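Putative NADH-depentdent flavin oxidoreductase (Cupriavidus metallidurans, PDB 5OCS) probably acts as an NAD(P)H-dependent, FMN-containing ene-reductase of the Old Yellow Enzyme family. Local coordinates at residues 4-9 with 16-21; 25-30 with 68-73; 94-99 with 171-176. One frame throughout, in Å; residues are numbered along the deposited sequence.

Overall arrangement
All three contacts belong to one TIM barrel. Contact 3 is the buried one of the three, where neighbouring strands 96-102 and 175-179 meet through backbone bonds backed by isoleucines and a glutamate. Contacts 1 and 2 are only partly buried and lie on opposite sides of the chain's centre, about 28 Å apart between centres. Contact 1 joins the N-terminal segment to the start of strand 19-21, and mixes one backbone bond with arginine-centred polar contacts and aliphatic packing. Contact 2 involves two loops that follow strands 19-21 and 52-59, irregular in backbone and near the flavin site. Contacts 1 and 3 reach the same barrel sheet, their nearest atoms about 4 Å apart.

Contact 1: residues 4-9 with 16-21; sequences LFDPYR and ANRIAI
At the N-terminal end of the TIM barrel, Leu4 and Arg18 join the lead-in to the hairpin of strands 8-10 and 13-15 to the lead-in to the first barrel strand, 19-21. Arg18 N donates to Leu4 O at 2.8 Å, a bond that lies almost on the line of the carbonyl. From there the Arg18 side chain, extended from CG to NE, runs past the same oxygen, its CB 3.3 Å from Leu4 O, and on to Asp6 and Tyr8. NH1 sits over one face of the Tyr8 ring, 3.4 Å from Tyr8 CD1, with the guanidinium turned 45° from the ring plane; the two side chains cross at about a right angle. Asp6 OD2 lies at the edge of the guanidinium, near its plane, in a long salt bridge of 3.7 Å to Arg18 NH2. Stronger polar partners lie outside: His3 N for Asp6 OD2, and Asp319 O for Arg18 NH1. Asn17 forms an Asx turn, its CG held between the backbone N and carbonyl carbon (chi1 53°) and its OD1 accepting from Ile19 N; its ND2 is bonded to Gly49 O. On the apolar side, Ile19 reaches both leading residues: CG1 packs against Leu4 CD1, and CD1 lies 3.7 Å from Phe5 CZ. Helices 306-314 and 333-341 flank this cluster through Leu4 and Phe5. The buried Asp6 O has no hydrogen-bond partner, although Asn17 CA approaches it at 3.2 Å in a CA-H...O contact. At the outer margin, a water donates to Phe5 O at 2.9 Å and, weakly, to Ala16 O.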
# COMPACT_ATOMS: atom_id res chain seq x y z
N LEU D 4 5.93 -20.27 11.57
CA LEU D 4 5.09 -19.24 10.93
C LEU D 4 5.16 -19.25 9.39
O LEU D 4 4.14 -19.10 8.69
CB LEU D 4 5.49 -17.88 11.46
CG LEU D 4 4.57 -16.72 11.06
CD1 LEU D 4 3.21 -16.88 11.69
CD2 LEU D 4 5.23 -15.44 11.47
N PHE D 5 6.39 -19.42 8.89
CA PHE D 5 6.63 -19.43 7.46
C PHE D 5 6.59 -20.80 6.79
O PHE D 5 6.94 -20.89 5.64
CB PHE D 5 7.88 -18.61 7.11
CG PHE D 5 7.66 -17.15 7.22
CD1 PHE D 5 7.05 -16.48 6.15
CD2 PHE D 5 7.91 -16.45 8.40
CE1 PHE D 5 6.77 -15.14 6.24
CE2 PHE D 5 7.64 -15.08 8.49
CZ PHE D 5 7.05 -14.44 7.40
N ASP D 6 6.03 -21.82 7.43
CA ASP D 6 5.70 -23.05 6.74
C ASP D 6 4.52 -22.84 5.83
O ASP D 6 3.54 -22.18 6.23
CB ASP D 6 5.26 -24.14 7.69
CG ASP D 6 6.35 -24.63 8.58
OD1 ASP D 6 7.53 -24.37 8.35
OD2 ASP D 6 5.97 -25.31 9.55
N PRO D 7 4.56 -23.43 4.63
CA PRO D 7 3.35 -23.53 3.83
C PRO D 7 2.26 -24.24 4.57
O PRO D 7 2.52 -25.04 5.48
CB PRO D 7 3.78 -24.36 2.61
CG PRO D 7 5.22 -24.10 2.50
CD PRO D 7 5.73 -23.95 3.90
N TYR D 8 1.02 -23.95 4.24
CA TYR D 8 -0.09 -24.63 4.86
C TYR D 8 -1.20 -24.68 3.83
O TYR D 8 -0.98 -24.29 2.68
CB TYR D 8 -0.47 -23.90 6.15
CG TYR D 8 -1.36 -24.67 7.08
CD1 TYR D 8 -0.94 -25.84 7.69
CD2 TYR D 8 -2.65 -24.23 7.35
CE1 TYR D 8 -1.76 -26.54 8.56
CE2 TYR D 8 -3.49 -24.93 8.21
CZ TYR D 8 -3.03 -26.08 8.81
OH TYR D 8 -3.91 -26.74 9.65
N ARG D 9 -2.33 -25.24 4.21
CA ARG D 9 -3.44 -25.53 3.33
C ARG D 9 -4.73 -25.52 4.15
O ARG D 9 -4.75 -26.01 5.29
CB ARG D 9 -3.25 -26.93 2.75
CG ARG D 9 -4.22 -27.30 1.64
CD ARG D 9 -4.03 -28.72 1.10
NE ARG D 9 -3.93 -29.75 2.13
CZ ARG D 9 -4.93 -30.18 2.92
NH1 ARG D 9 -6.16 -29.67 2.85
NH2 ARG D 9 -4.69 -31.14 3.81
N ALA D 16 0.88 -19.80 1.30
CA ALA D 16 2.32 -19.61 1.28
C ALA D 16 2.99 -19.66 2.69
O ALA D 16 4.16 -20.01 2.81
CB ALA D 16 2.65 -18.31 0.59
N ASN D 17 2.24 -19.27 3.71
CA ASN D 17 2.69 -19.29 5.08
C ASN D 17 1.46 -19.25 6.00
O ASN D 17 0.37 -19.33 5.49
CB ASN D 17 3.64 -18.13 5.36
CG ASN D 17 3.05 -16.79 4.95
OD1 ASN D 17 1.99 -16.42 5.42
ND2 ASN D 17 3.75 -16.06 4.07
N ARG D 18 1.66 -19.16 7.32
CA ARG D 18 0.57 -19.27 8.27
C ARG D 18 -0.01 -17.93 8.65
O ARG D 18 -0.82 -17.86 9.58
CB ARG D 18 1.05 -20.02 9.50
CG ARG D 18 1.41 -21.47 9.14
CD ARG D 18 2.03 -22.09 10.38
NE ARG D 18 2.50 -23.43 10.02
CZ ARG D 18 1.77 -24.53 10.02
NH1 ARG D 18 0.54 -24.54 10.48
NH2 ARG D 18 2.31 -25.67 9.58
N ILE D 19 0.35 -16.86 7.90
CA ILE D 19 -0.11 -15.50 8.19
C ILE D 19 -1.37 -15.19 7.41
O ILE D 19 -1.37 -15.30 6.20
CB ILE D 19 0.96 -14.43 7.88
CG1 ILE D 19 2.25 -14.69 8.66
CG2 ILE D 19 0.47 -13.04 8.24
CD1 ILE D 19 3.44 -14.01 8.05
N ALA D 20 -2.44 -14.83 8.12
CA ALA D 20 -3.68 -14.39 7.48
C ALA D 20 -3.91 -12.93 7.81
O ALA D 20 -3.67 -12.51 8.96
CB ALA D 20 -4.87 -15.23 7.96
N ILE D 21 -4.40 -12.16 6.83
CA ILE D 21 -4.77 -10.79 7.05
C ILE D 21 -6.22 -10.80 7.47
O ILE D 21 -7.07 -11.27 6.71
CB ILE D 21 -4.56 -9.89 5.81
CG1 ILE D 21 -3.10 -9.85 5.46
CG2 ILE D 21 -5.05 -8.46 6.09
CD1 ILE D 21 -2.84 -9.29 4.10
O HOH W 1 7.48 -19.19 3.36

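Contact 2: residues 25-30 with 68-73; sequences CQYSAQ and PTDLGL
Thr69 O is approached by two donors of the facing loop: Ala29 N gives it a hydrogen bond of 2.9 Å with an N-H...O angle of 160°, and Tyr27 CA adds a CA-H...O contact. Both loops follow parallel strands of the TIM barrel, 19-21 and 52-59, at the C-terminal end where Cys25 contributes to the FMN site. Thr69 also presents its hydroxyl: OG1, between the backbone N and the carbonyl carbon (chi1 53°), lies 2.9 Å from Tyr27 O in a weak and unsettled hydrogen bond, since a second acceptor competes for the hydroxyl proton. The methyl of Ala29 points toward segment 68-73, with Ala29 CB 3.3 Å from Asp70 O and 4.2 Å from Leu71 CD1. Tyr27 and Asp70 run side by side, pointing the same way, Tyr27 CD1 3.8 Å from Asp70 OD1 and the ring and carboxylate planes 60° apart. The Asp70 carboxylate is held by residues just before its segment, OD1 by Thr67 OG1 and OD2 by Ile66 N. Ser28 OG donates to Gln26 O and is also bonded to Gln350 NE2 of the second subunit. A water over one face of the Tyr27 ring accepts from Tyr27 N at 2.8 Å and may donate, weakly, to Asp70 OD1.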
# COMPACT_ATOMS: atom_id res chain seq x y z
N CYS D 25 -13.09 -4.13 8.78
CA CYS D 25 -14.05 -3.20 8.20
C CYS D 25 -13.39 -1.89 7.84
O CYS D 25 -12.60 -1.34 8.64
CB CYS D 25 -15.21 -2.94 9.18
SG CYS D 25 -16.23 -4.40 9.35
N GLN D 26 -13.69 -1.38 6.64
CA GLN D 26 -13.14 -0.15 6.17
C GLN D 26 -14.19 0.97 6.13
O GLN D 26 -13.80 2.13 6.01
CB GLN D 26 -12.53 -0.33 4.75
CG GLN D 26 -11.40 -1.32 4.70
CD GLN D 26 -10.27 -0.86 5.58
OE1 GLN D 26 -9.64 0.18 5.30
NE2 GLN D 26 -10.03 -1.57 6.66
N TYR D 27 -15.49 0.63 6.20
CA TYR D 27 -16.56 1.66 6.22
C TYR D 27 -16.39 2.65 5.06
O TYR D 27 -16.60 3.83 5.23
CB TYR D 27 -16.56 2.42 7.58
CG TYR D 27 -16.45 1.51 8.76
CD1 TYR D 27 -17.59 0.90 9.28
CD2 TYR D 27 -15.22 1.26 9.38
CE1 TYR D 27 -17.50 0.01 10.36
CE2 TYR D 27 -15.12 0.40 10.47
CZ TYR D 27 -16.28 -0.22 10.95
OH TYR D 27 -16.21 -1.08 12.02
N SER D 28 -15.99 2.16 3.89
CA SER D 28 -15.60 3.01 2.76
C SER D 28 -16.31 2.64 1.45
O SER D 28 -15.79 2.90 0.36
CB SER D 28 -14.08 2.92 2.57
OG SER D 28 -13.43 3.50 3.68
N ALA D 29 -17.44 1.94 1.55
CA ALA D 29 -18.24 1.56 0.40
C ALA D 29 -19.41 2.55 0.22
O ALA D 29 -19.75 3.32 1.14
CB ALA D 29 -18.75 0.12 0.55
N GLN D 30 -20.00 2.51 -0.96
CA GLN D 30 -21.16 3.38 -1.30
C GLN D 30 -22.27 2.48 -1.76
O GLN D 30 -22.15 1.87 -2.81
CB GLN D 30 -20.83 4.36 -2.42
CG GLN D 30 -19.91 5.48 -1.99
CD GLN D 30 -19.20 6.19 -3.15
OE1 GLN D 30 -19.11 5.68 -4.29
NE2 GLN D 30 -18.65 7.36 -2.86
N PRO D 68 -23.87 2.43 7.13
CA PRO D 68 -24.25 2.75 5.76
C PRO D 68 -23.12 2.71 4.73
O PRO D 68 -23.39 2.73 3.52
CB PRO D 68 -24.83 4.18 5.87
CG PRO D 68 -25.30 4.25 7.27
CD PRO D 68 -24.33 3.47 8.09
N THR D 69 -21.87 2.61 5.20
CA THR D 69 -20.74 2.51 4.28
C THR D 69 -20.02 1.16 4.35
O THR D 69 -18.90 1.05 3.86
CB THR D 69 -19.78 3.68 4.47
OG1 THR D 69 -19.40 3.81 5.83
CG2 THR D 69 -20.42 4.99 4.04
N ASP D 70 -20.68 0.12 4.88
CA ASP D 70 -20.14 -1.20 4.74
C ASP D 70 -20.09 -1.71 3.30
O ASP D 70 -20.98 -1.43 2.48
CB ASP D 70 -20.98 -2.21 5.51
CG ASP D 70 -20.69 -2.22 6.99
OD1 ASP D 70 -20.21 -1.20 7.56
OD2 ASP D 70 -20.94 -3.32 7.57
N LEU D 71 -19.08 -2.54 3.06
CA LEU D 71 -18.96 -3.33 1.85
C LEU D 71 -20.12 -4.33 1.78
O LEU D 71 -20.53 -4.86 2.82
CB LEU D 71 -17.60 -4.06 1.79
CG LEU D 71 -17.26 -4.61 0.41
CD1 LEU D 71 -17.08 -3.51 -0.64
CD2 LEU D 71 -16.04 -5.51 0.53
N GLY D 72 -20.68 -4.50 0.60
CA GLY D 72 -21.78 -5.41 0.37
C GLY D 72 -21.54 -6.30 -0.84
O GLY D 72 -20.71 -5.99 -1.70
N LEU D 73 -22.26 -7.40 -0.89
CA LEU D 73 -22.31 -8.24 -2.08
C LEU D 73 -23.72 -8.74 -2.33
O LEU D 73 -23.98 -9.97 -2.32
CB LEU D 73 -21.31 -9.38 -1.92
CG LEU D 73 -20.97 -10.13 -3.20
CD1 LEU D 73 -20.57 -9.18 -4.33
CD2 LEU D 73 -19.90 -11.16 -2.91
O HOH W 2 -17.31 -1.39 6.97

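Contact 3: residues 94-99 with 171-176; sequences PIAVTI and GIEGIE
Val97 is gripped at both its backbone polar atoms by Glu173. Its N donates to Glu173 OE1 at 2.8 Å in a nearly straight bond (176°), the donor standing above the carboxylate plane, while Val97 O accepts from Glu173 N at 2.8 Å. Glu173 CG lies anti to its own carbonyl carbon (chi1 -70°), and the chain, extended beyond CG, carries the carboxylate back along strand 96-102. Further along, Ile99 N donates to Gly174 O at 3.1 Å and Ile99 O receives Glu176 N, so that Ile99 and Ile175 form a parallel bridge. Between these rungs Thr98 CG2 comes to 3.7 Å from Gly174 CA, an approach permitted by the bare glycine; Gly174 N, buried by the contact, has no hydrogen-bond partner in the model. On one side of the sheet Ile99 CG2 packs against Ile172 CG2 at 3.7 Å and, more loosely, against Ile175 CG1, with Leu82 and Leu86 of helix 76-92 next to this apolar patch.

A second shell of partners surrounds the polar groups. Arg90 of that helix forms a salt bridge to Glu173 OE1, and a water within hydrogen-bonding reach of Glu173 OE2 (2.8 Å) and Ile95 O links the carboxylate to the strand's lead-in. Thr98 OG1 bonds to Leu53 O of the preceding strand. The Glu176 carboxylate leads away from residues 94-99: OE1 is bonded to His263 ND1 and Trp229 NE1, OE2 to Gln100 NE2 and, in a salt bridge, to Arg231 NH1. Gln100 and Arg231 bind FMN, so Glu176 probably helps to position the flavin site. Gly171 closes helix 150-169 with a Schellman motif before the chain enters strand 175-179, completing the beta-alpha-beta crossover between adjacent parallel strands of a TIM barrel.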
# COMPACT_ATOMS: atom_id res chain seq x y z
N PRO D 94 0.10 -13.32 -5.82
CA PRO D 94 -0.27 -14.75 -5.74
C PRO D 94 -1.10 -15.10 -4.49
O PRO D 94 -1.43 -16.24 -4.32
CB PRO D 94 1.10 -15.43 -5.59
CG PRO D 94 1.88 -14.47 -4.81
CD PRO D 94 1.41 -13.07 -5.19
N ILE D 95 -1.44 -14.13 -3.66
CA ILE D 95 -2.11 -14.40 -2.40
C ILE D 95 -3.47 -15.08 -2.60
O ILE D 95 -4.15 -14.92 -3.62
CB ILE D 95 -2.28 -13.09 -1.57
CG1 ILE D 95 -2.42 -13.40 -0.08
CG2 ILE D 95 -3.44 -12.25 -2.12
CD1 ILE D 95 -2.25 -12.21 0.82
N ALA D 96 -3.86 -15.86 -1.61
CA ALA D 96 -5.20 -16.44 -1.59
C ALA D 96 -6.17 -15.40 -1.08
O ALA D 96 -5.90 -14.78 -0.06
CB ALA D 96 -5.23 -17.65 -0.63
N VAL D 97 -7.22 -15.19 -1.83
CA VAL D 97 -8.21 -14.15 -1.53
C VAL D 97 -9.49 -14.83 -1.12
O VAL D 97 -10.06 -15.56 -1.89
CB VAL D 97 -8.39 -13.19 -2.71
CG1 VAL D 97 -9.40 -12.14 -2.35
CG2 VAL D 97 -7.06 -12.54 -3.03
N THR D 98 -9.96 -14.51 0.09
CA THR D 98 -11.20 -15.05 0.65
C THR D 98 -12.03 -13.88 1.17
O THR D 98 -11.56 -12.74 1.23
CB THR D 98 -10.90 -16.04 1.79
OG1 THR D 98 -10.19 -15.40 2.87
CG2 THR D 98 -10.01 -17.19 1.21
N ILE D 99 -13.25 -14.16 1.60
CA ILE D 99 -14.15 -13.09 2.00
C ILE D 99 -14.98 -13.50 3.21
O ILE D 99 -15.39 -14.64 3.34
CB ILE D 99 -15.07 -12.66 0.84
CG1 ILE D 99 -15.78 -11.34 1.14
CG2 ILE D 99 -16.06 -13.79 0.41
CD1 ILE D 99 -16.31 -10.68 -0.11
N GLY D 171 -14.46 -15.42 -8.41
CA GLY D 171 -13.23 -16.14 -8.26
C GLY D 171 -12.67 -16.01 -6.85
O GLY D 171 -11.52 -16.37 -6.61
N ILE D 172 -13.48 -15.59 -5.87
CA ILE D 172 -13.01 -15.60 -4.47
C ILE D 172 -12.81 -17.08 -4.06
O ILE D 172 -13.61 -17.96 -4.45
CB ILE D 172 -13.99 -14.84 -3.58
CG1 ILE D 172 -14.01 -13.39 -4.01
CG2 ILE D 172 -13.63 -14.97 -2.13
CD1 ILE D 172 -14.99 -12.49 -3.32
N GLU D 173 -11.78 -17.34 -3.28
CA GLU D 173 -11.27 -18.70 -3.08
C GLU D 173 -11.75 -19.37 -1.81
O GLU D 173 -11.46 -20.55 -1.57
CB GLU D 173 -9.77 -18.65 -3.10
CG GLU D 173 -9.24 -18.35 -4.50
CD GLU D 173 -7.80 -17.86 -4.51
OE1 GLU D 173 -7.57 -16.69 -4.18
OE2 GLU D 173 -6.90 -18.71 -4.75
N GLY D 174 -12.50 -18.64 -0.99
CA GLY D 174 -12.98 -19.17 0.25
C GLY D 174 -13.93 -18.22 0.94
O GLY D 174 -13.95 -17.01 0.65
N ILE D 175 -14.73 -18.76 1.86
CA ILE D 175 -15.69 -17.92 2.60
C ILE D 175 -15.57 -18.15 4.10
O ILE D 175 -15.56 -19.29 4.59
CB ILE D 175 -17.15 -18.19 2.20
CG1 ILE D 175 -17.44 -17.70 0.76
CG2 ILE D 175 -18.14 -17.47 3.14
CD1 ILE D 175 -18.78 -18.09 0.23
N GLU D 176 -15.46 -17.06 4.83
CA GLU D 176 -15.58 -17.08 6.29
C GLU D 176 -16.96 -16.58 6.66
O GLU D 176 -17.34 -15.44 6.35
CB GLU D 176 -14.51 -16.18 6.92
CG GLU D 176 -14.67 -16.03 8.43
CD GLU D 176 -13.46 -15.42 9.10
OE1 GLU D 176 -12.36 -16.01 9.02
OE2 GLU D 176 -13.64 -14.34 9.72
O HOH W 3 -4.63 -17.15 -5.38